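Local structure of DUF3845 domain-containing protein (Bacteroides thetaiotaomicron VPI-5482, 3GF6) at residues Gln99-Ser105 against Phe185-Phe190; Val124-Trp129 against Gln199-Asn203. The protein is a bacterial lipoprotein of unknown function with an all-beta fold, in a domain family grouped with the C1q and TNF-like proteins. All coordinates share one frame; numbering follows the deposited sequence. Where two conformers were deposited one is given.

Contact 1 (Gln99-Ser105 against Phe185-Phe190); sequences QVPIYTS and FSQLYF
With chi1 at -57°, the CG of Y189 stands beside its own backbone N and anti to its carbonyl carbon, which swings the phenol ring back alongside P101. There CB of P101 lies over one ring face, 4.2 Å from the centroid and 22° off the normal, a CH-pi contact displaced toward the rim. The carbonyl oxygen of Q99 meets the same ring at its edge, and one water joins that oxygen to the Y189 OH. I102, its CG1 anti to the backbone N, runs side by side with F190 and sets CD1 4.1 Å from F190 CB, while its CG2 branch packs on CD2 of L188.

The backbone gives a worked example of a classic beta bulge: I102 and Y103 both face L188, whose carbonyl oxygen takes a 2.7 Å bond from I102 N and a weak one of 3.4 Å from Y103 N. The return bond, L188 N to Y103 O at 3.0 Å, is almost straight (173°). T104 and Q187 then form a non-hydrogen-bonded antiparallel pair, bridged by a water between T104 OG1 and Q187 OE1. Beyond it S105 N donates to S186 O at 2.9 Å, and the side chains of Y103 and F185 cross at about a right angle, meeting edge to edge through CD1 of Y103 and CE1 of F185.

S105 OG bonds to the hydroxyl of Y112, whose ring stacks on F185. Strand 103-104 pairs antiparallel with the start of strand 187-198, while I102, Y103, F185 and L188 pack on F215 and L217 of strand 203-219 in the other sheet, and L188 and F190 also touch strand 153-158.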
loop_
_atom_site.group_PDB
_atom_site.type_symbol
_atom_site.label_atom_id
_atom_site.label_comp_id
_atom_site.label_asym_id
_atom_site.label_seq_id
_atom_site.Cartn_x
_atom_site.Cartn_y
_atom_site.Cartn_z
ATOM N N GLN A 99 -1.362 9.742 -7.777
ATOM C CA GLN A 99 -2.393 8.683 -7.571
ATOM C C GLN A 99 -2.256 7.629 -8.668
ATOM O O GLN A 99 -2.951 7.648 -9.701
ATOM C CB GLN A 99 -3.795 9.285 -7.480
ATOM C CG GLN A 99 -3.951 10.306 -6.336
ATOM C CD GLN A 99 -5.386 10.755 -6.108
ATOM O OE1 GLN A 99 -6.334 10.025 -6.425
ATOM N NE2 GLN A 99 -5.553 11.956 -5.513
ATOM N N VAL A 100 -1.289 6.756 -8.464
ATOM C CA VAL A 100 -0.764 5.914 -9.536
ATOM C C VAL A 100 -1.082 4.442 -9.265
ATOM O O VAL A 100 -0.696 3.896 -8.266
ATOM C CB VAL A 100 0.748 6.103 -9.688
ATOM C CG1 VAL A 100 1.300 5.128 -10.760
ATOM C CG2 VAL A 100 1.047 7.579 -10.049
ATOM N N PRO A 101 -1.793 3.801 -10.205
ATOM C CA PRO A 101 -2.155 2.396 -10.043
ATOM C C PRO A 101 -0.968 1.420 -10.264
ATOM O O PRO A 101 -0.077 1.701 -11.043
ATOM C CB PRO A 101 -3.175 2.187 -11.143
ATOM C CG PRO A 101 -2.874 3.210 -12.153
ATOM C CD PRO A 101 -2.275 4.383 -11.453
ATOM N N ILE A 102 -0.995 0.281 -9.593
ATOM C CA ILE A 102 -0.005 -0.761 -9.791
ATOM C C ILE A 102 -0.232 -1.428 -11.145
ATOM O O ILE A 102 0.715 -1.902 -11.775
ATOM C CB ILE A 102 -0.026 -1.767 -8.587
ATOM C CG1 ILE A 102 1.215 -2.648 -8.601
ATOM C CG2 ILE A 102 -1.309 -2.654 -8.589
ATOM C CD1 ILE A 102 1.362 -3.554 -7.342
ATOM N N TYR A 103 -1.495 -1.494 -11.591
ATOM C CA TYR A 103 -1.824 -2.108 -12.881
ATOM C C TYR A 103 -3.016 -1.407 -13.500
ATOM O O TYR A 103 -3.925 -1.011 -12.783
ATOM C CB TYR A 103 -2.144 -3.591 -12.699
ATOM C CG TYR A 103 -2.277 -4.357 -13.984
ATOM C CD1 TYR A 103 -3.515 -4.558 -14.559
ATOM C CD2 TYR A 103 -1.168 -4.920 -14.608
ATOM C CE1 TYR A 103 -3.661 -5.259 -15.723
ATOM C CE2 TYR A 103 -1.331 -5.655 -15.820
ATOM C CZ TYR A 103 -2.578 -5.832 -16.333
ATOM O OH TYR A 103 -2.783 -6.524 -17.513
ATOM N N THR A 104 -3.019 -1.298 -14.825
ATOM C CA THR A 104 -4.113 -0.667 -15.598
ATOM C C THR A 104 -4.761 -1.673 -16.525
ATOM O O THR A 104 -4.083 -2.298 -17.337
ATOM C CB THR A 104 -3.584 0.560 -16.394
ATOM O OG1 THR A 104 -3.087 1.495 -15.448
ATOM C CG2 THR A 104 -4.678 1.281 -17.237
ATOM N N SER A 105 -6.070 -1.883 -16.364
ATOM C CA SER A 105 -6.831 -2.733 -17.234
ATOM C C SER A 105 -7.238 -2.005 -18.513
ATOM O O SER A 105 -7.460 -0.765 -18.528
ATOM C CB SER A 105 -8.102 -3.223 -16.537
ATOM O OG SER A 105 -8.787 -4.162 -17.347
ATOM N N PHE A 185 -11.994 -4.054 -12.216
ATOM C CA PHE A 185 -11.465 -2.704 -12.086
ATOM C C PHE A 185 -10.986 -2.103 -13.383
ATOM O O PHE A 185 -10.551 -2.837 -14.287
ATOM C CB PHE A 185 -10.313 -2.652 -11.084
ATOM C CG PHE A 185 -9.159 -3.589 -11.415
ATOM C CD1 PHE A 185 -8.161 -3.218 -12.332
ATOM C CD2 PHE A 185 -9.051 -4.819 -10.773
ATOM C CE1 PHE A 185 -7.123 -4.069 -12.613
ATOM C CE2 PHE A 185 -8.005 -5.666 -11.063
ATOM C CZ PHE A 185 -7.035 -5.288 -11.972
ATOM N N SER A 186 -10.972 -0.764 -13.417
ATOM C CA SER A 186 -10.277 -0.002 -14.446
ATOM C C SER A 186 -8.814 0.080 -14.111
ATOM O O SER A 186 -7.957 -0.178 -14.939
ATOM C CB SER A 186 -10.885 1.404 -14.618
ATOM O OG SER A 186 -10.037 2.251 -15.374
ATOM N N GLN A 187 -8.546 0.484 -12.881
ATOM C CA GLN A 187 -7.205 0.652 -12.369
ATOM C C GLN A 187 -7.146 0.025 -10.977
ATOM O O GLN A 187 -8.106 0.135 -10.231
ATOM C CB GLN A 187 -6.828 2.143 -12.299
ATOM C CG GLN A 187 -6.896 2.834 -13.641
ATOM C CD GLN A 187 -6.639 4.325 -13.529
ATOM O OE1 GLN A 187 -5.545 4.785 -13.855
ATOM N NE2 GLN A 187 -7.654 5.089 -13.105
ATOM N N LEU A 188 -6.029 -0.639 -10.672
ATOM C CA LEU A 188 -5.786 -1.299 -9.386
ATOM C C LEU A 188 -4.666 -0.567 -8.626
ATOM O O LEU A 188 -3.553 -0.353 -9.164
ATOM C CB LEU A 188 -5.394 -2.760 -9.629
ATOM C CG LEU A 188 -5.308 -3.694 -8.418
ATOM C CD1 LEU A 188 -6.689 -3.912 -7.807
ATOM C CD2 LEU A 188 -4.656 -5.051 -8.850
ATOM N N TYR A 189 -4.954 -0.259 -7.363
ATOM C CA TYR A 189 -4.040 0.480 -6.484
ATOM C C TYR A 189 -3.590 -0.413 -5.331
ATOM O O TYR A 189 -4.413 -1.143 -4.774
ATOM C CB TYR A 189 -4.707 1.740 -5.930
ATOM C CG TYR A 189 -5.203 2.681 -7.028
ATOM C CD1 TYR A 189 -6.467 2.526 -7.606
ATOM C CD2 TYR A 189 -4.389 3.687 -7.511
ATOM C CE1 TYR A 189 -6.910 3.363 -8.623
ATOM C CE2 TYR A 189 -4.846 4.559 -8.546
ATOM C CZ TYR A 189 -6.087 4.370 -9.102
ATOM O OH TYR A 189 -6.536 5.217 -10.104
ATOM N N PHE A 190 -2.302 -0.336 -4.997
ATOM C CA PHE A 190 -1.723 -1.069 -3.828
ATOM C C PHE A 190 -0.752 -0.154 -3.128
ATOM O O PHE A 190 0.265 0.239 -3.702
ATOM C CB PHE A 190 -1.119 -2.393 -4.281
ATOM C CG PHE A 190 -0.646 -3.291 -3.177
ATOM C CD1 PHE A 190 -1.410 -3.510 -2.015
ATOM C CD2 PHE A 190 0.552 -4.001 -3.338
ATOM C CE1 PHE A 190 -0.941 -4.377 -0.997
ATOM C CE2 PHE A 190 1.018 -4.841 -2.334
ATOM C CZ PHE A 190 0.272 -5.022 -1.165
HETATM O O HOH W 1 -5.609 7.711 -10.318
HETATM O O HOH W 2 -1.082 1.877 -6.308
HETATM O O HOH W 3 -3.582 4.333 -15.452
HETATM O O HOH W 4 -11.388 -3.711 -16.668
#

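Contact 2 (Val124-Trp129 against Gln199-Asn203)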
loop_
_atom_site.group_PDB
_atom_site.type_symbol
_atom_site.label_atom_id
_atom_site.label_comp_id
_atom_site.label_asym_id
_atom_site.label_seq_id
_atom_site.Cartn_x
_atom_site.Cartn_y
_atom_site.Cartn_z
ATOM N N VAL A 124 9.847 4.690 12.248
ATOM C CA VAL A 124 10.269 6.089 12.452
ATOM C C VAL A 124 11.626 6.146 13.112
ATOM O O VAL A 124 12.037 5.186 13.786
ATOM C CB VAL A 124 9.293 6.923 13.345
ATOM C CG1 VAL A 124 7.894 6.626 12.995
ATOM C CG2 VAL A 124 9.537 6.658 14.831
ATOM N N SER A 125 12.341 7.258 12.924
ATOM C CA SER A 125 13.684 7.380 13.493
ATOM C C SER A 125 13.589 8.122 14.797
ATOM O O SER A 125 12.787 9.053 14.924
ATOM C CB SER A 125 14.656 8.099 12.542
ATOM O OG SER A 125 14.837 7.313 11.369
ATOM N N GLY A 126 14.416 7.712 15.760
ATOM C CA GLY A 126 14.513 8.430 17.033
ATOM C C GLY A 126 13.246 8.277 17.871
ATOM O O GLY A 126 12.469 7.330 17.662
ATOM N N ASP A 127 13.037 9.210 18.802
ATOM C CA ASP A 127 11.974 9.085 19.831
ATOM C C ASP A 127 10.987 10.251 19.929
ATOM O O ASP A 127 10.237 10.342 20.888
ATOM C CB ASP A 127 12.610 8.872 21.199
ATOM C CG ASP A 127 13.563 9.965 21.556
ATOM O OD1 ASP A 127 13.303 11.128 21.166
ATOM O OD2 ASP A 127 14.579 9.666 22.218
ATOM N N GLU A 128 10.968 11.117 18.926
ATOM C CA GLU A 128 10.080 12.282 18.909
ATOM C C GLU A 128 8.838 12.146 18.011
ATOM O O GLU A 128 8.181 13.151 17.723
ATOM C CB GLU A 128 10.877 13.487 18.458
ATOM C CG GLU A 128 12.269 13.479 19.077
ATOM C CD GLU A 128 12.735 14.842 19.419
ATOM O OE1 GLU A 128 13.741 15.274 18.821
ATOM O OE2 GLU A 128 12.071 15.481 20.263
ATOM N N TRP A 129 8.503 10.920 17.633
ATOM C CA TRP A 129 7.394 10.632 16.687
ATOM C C TRP A 129 6.780 9.291 17.003
ATOM O O TRP A 129 7.454 8.417 17.549
ATOM C CB TRP A 129 7.933 10.548 15.250
ATOM C CG TRP A 129 8.437 11.861 14.708
ATOM C CD1 TRP A 129 9.711 12.299 14.694
ATOM C CD2 TRP A 129 7.650 12.872 14.081
ATOM N NE1 TRP A 129 9.779 13.546 14.111
ATOM C CE2 TRP A 129 8.521 13.912 13.722
ATOM C CE3 TRP A 129 6.280 12.994 13.792
ATOM C CZ2 TRP A 129 8.087 15.059 13.090
ATOM C CZ3 TRP A 129 5.844 14.133 13.159
ATOM C CH2 TRP A 129 6.751 15.162 12.830
ATOM N N GLN A 199 6.804 15.716 17.620
ATOM C CA GLN A 199 7.178 17.020 18.190
ATOM C C GLN A 199 8.036 17.874 17.255
ATOM O O GLN A 199 8.320 19.027 17.570
ATOM C CB GLN A 199 7.946 16.835 19.507
ATOM C CG GLN A 199 7.316 15.878 20.516
ATOM C CD GLN A 199 5.831 16.073 20.667
ATOM O OE1 GLN A 199 5.046 15.126 20.493
ATOM N NE2 GLN A 199 5.422 17.297 20.960
ATOM N N LYS A 200 8.455 17.315 16.119
ATOM C CA LYS A 200 9.386 17.985 15.220
ATOM C C LYS A 200 8.749 18.281 13.840
ATOM O O LYS A 200 7.552 18.099 13.628
ATOM C CB LYS A 200 10.661 17.128 15.089
ATOM C CG LYS A 200 11.419 16.920 16.435
ATOM C CD LYS A 200 12.025 18.221 16.926
ATOM C CE LYS A 200 12.789 18.060 18.234
ATOM N NZ LYS A 200 12.696 19.286 19.072
ATOM N N ARG A 201 9.578 18.721 12.893
ATOM C CA ARG A 201 9.112 19.117 11.573
ATOM C C ARG A 201 9.366 18.022 10.549
ATOM O O ARG A 201 8.673 17.947 9.553
ATOM C CB ARG A 201 9.892 20.378 11.159
ATOM C CG ARG A 201 9.419 21.143 9.960
ATOM C CD ARG A 201 10.148 20.680 8.712
ATOM N NE ARG A 201 9.598 21.214 7.480
ATOM C CZ ARG A 201 10.181 22.157 6.767
ATOM N NH1 ARG A 201 11.318 22.700 7.185
ATOM N NH2 ARG A 201 9.634 22.571 5.637
ATOM N N GLU A 202 10.390 17.198 10.764
ATOM C CA GLU A 202 10.720 16.143 9.793
ATOM C C GLU A 202 11.036 14.843 10.499
ATOM O O GLU A 202 11.284 14.838 11.700
ATOM C CB GLU A 202 11.922 16.565 8.940
ATOM C CG GLU A 202 13.242 16.715 9.701
ATOM C CD GLU A 202 13.384 18.046 10.435
ATOM O OE1 GLU A 202 13.366 19.103 9.772
ATOM O OE2 GLU A 202 13.517 18.033 11.672
ATOM N N ASN A 203 11.052 13.753 9.736
ATOM C CA ASN A 203 11.555 12.499 10.268
ATOM C C ASN A 203 12.163 11.638 9.188
ATOM O O ASN A 203 11.675 11.595 8.064
ATOM C CB ASN A 203 10.480 11.680 10.961
ATOM C CG ASN A 203 11.089 10.541 11.789
ATOM O OD1 ASN A 203 10.773 9.361 11.550
ATOM N ND2 ASN A 203 12.033 10.892 12.713
HETATM O O HOH W 5 12.761 13.793 14.133
#
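The side-chain amide of N203 grips the backbone of S125 at two points. Its OD1 receives S125 N at 3.0 Å on a lone pair in the carbonyl plane, with the N-H...O angle at 166°, and its ND2 returns a bond of 3.0 Å to S125 O, this time tilted from the carbonyl plane. The CB of N203 lies over one face of the W129 indole, 3.9 Å from the centroid of the five-membered ring, a CH-pi contact in which the two side chains run past each other in opposite directions with ring and amide planes 41° apart. At the benzo end of the indole, CZ2 of W129 comes within 3.1 Å of K200 O. Cutting N203 back to an alanine would remove both amide bonds, and the N-H and carbonyl of S125 would probably be left without these mates. A water lying in the ring plane accepts a hydrogen bond from W129 NE1 at 3.0 Å and a weak one from N203 ND2.

These groups knit together two loops of the all-beta fold that each lead from a strand of one sheet to a strand of the other: 124-129 connects strand 112-123 to strand 129-139, and the loop 199-203 connects strand 187-198 to strand 203-219. Farther along, Q199 N donates to E128 O at 2.9 Å. The aliphatic part of K200 crosses E128 obliquely, leaving K200 NZ 4.0 Å from E128 OE2, opposite charges beyond salt-bridge range.

In the next shell, S125 OG bonds to the carbonyl of R204, and L57 touches both W129 and N203. The backbone of N203 pairs with A46, and that of K200 with G55.

Contacts 1 and 2 lie on opposite sides of the chain's centre, their own centres about 32 Å apart and their nearest atoms about 19 Å, so neither touches the other. Strand 187-198 runs between them: it begins within 185-190 of contact 1 and leads into 199-203 of contact 2. The first segments are linked less directly: a loop after 99-105 leads to strand 112-123, which ends just before 124-129, so the four segments alternate along the sequence. Contact 1 adds a short edge pairing to one sheet, whereas contact 2 joins loops that cross between the sheets. No ligand or active site is known to relate them.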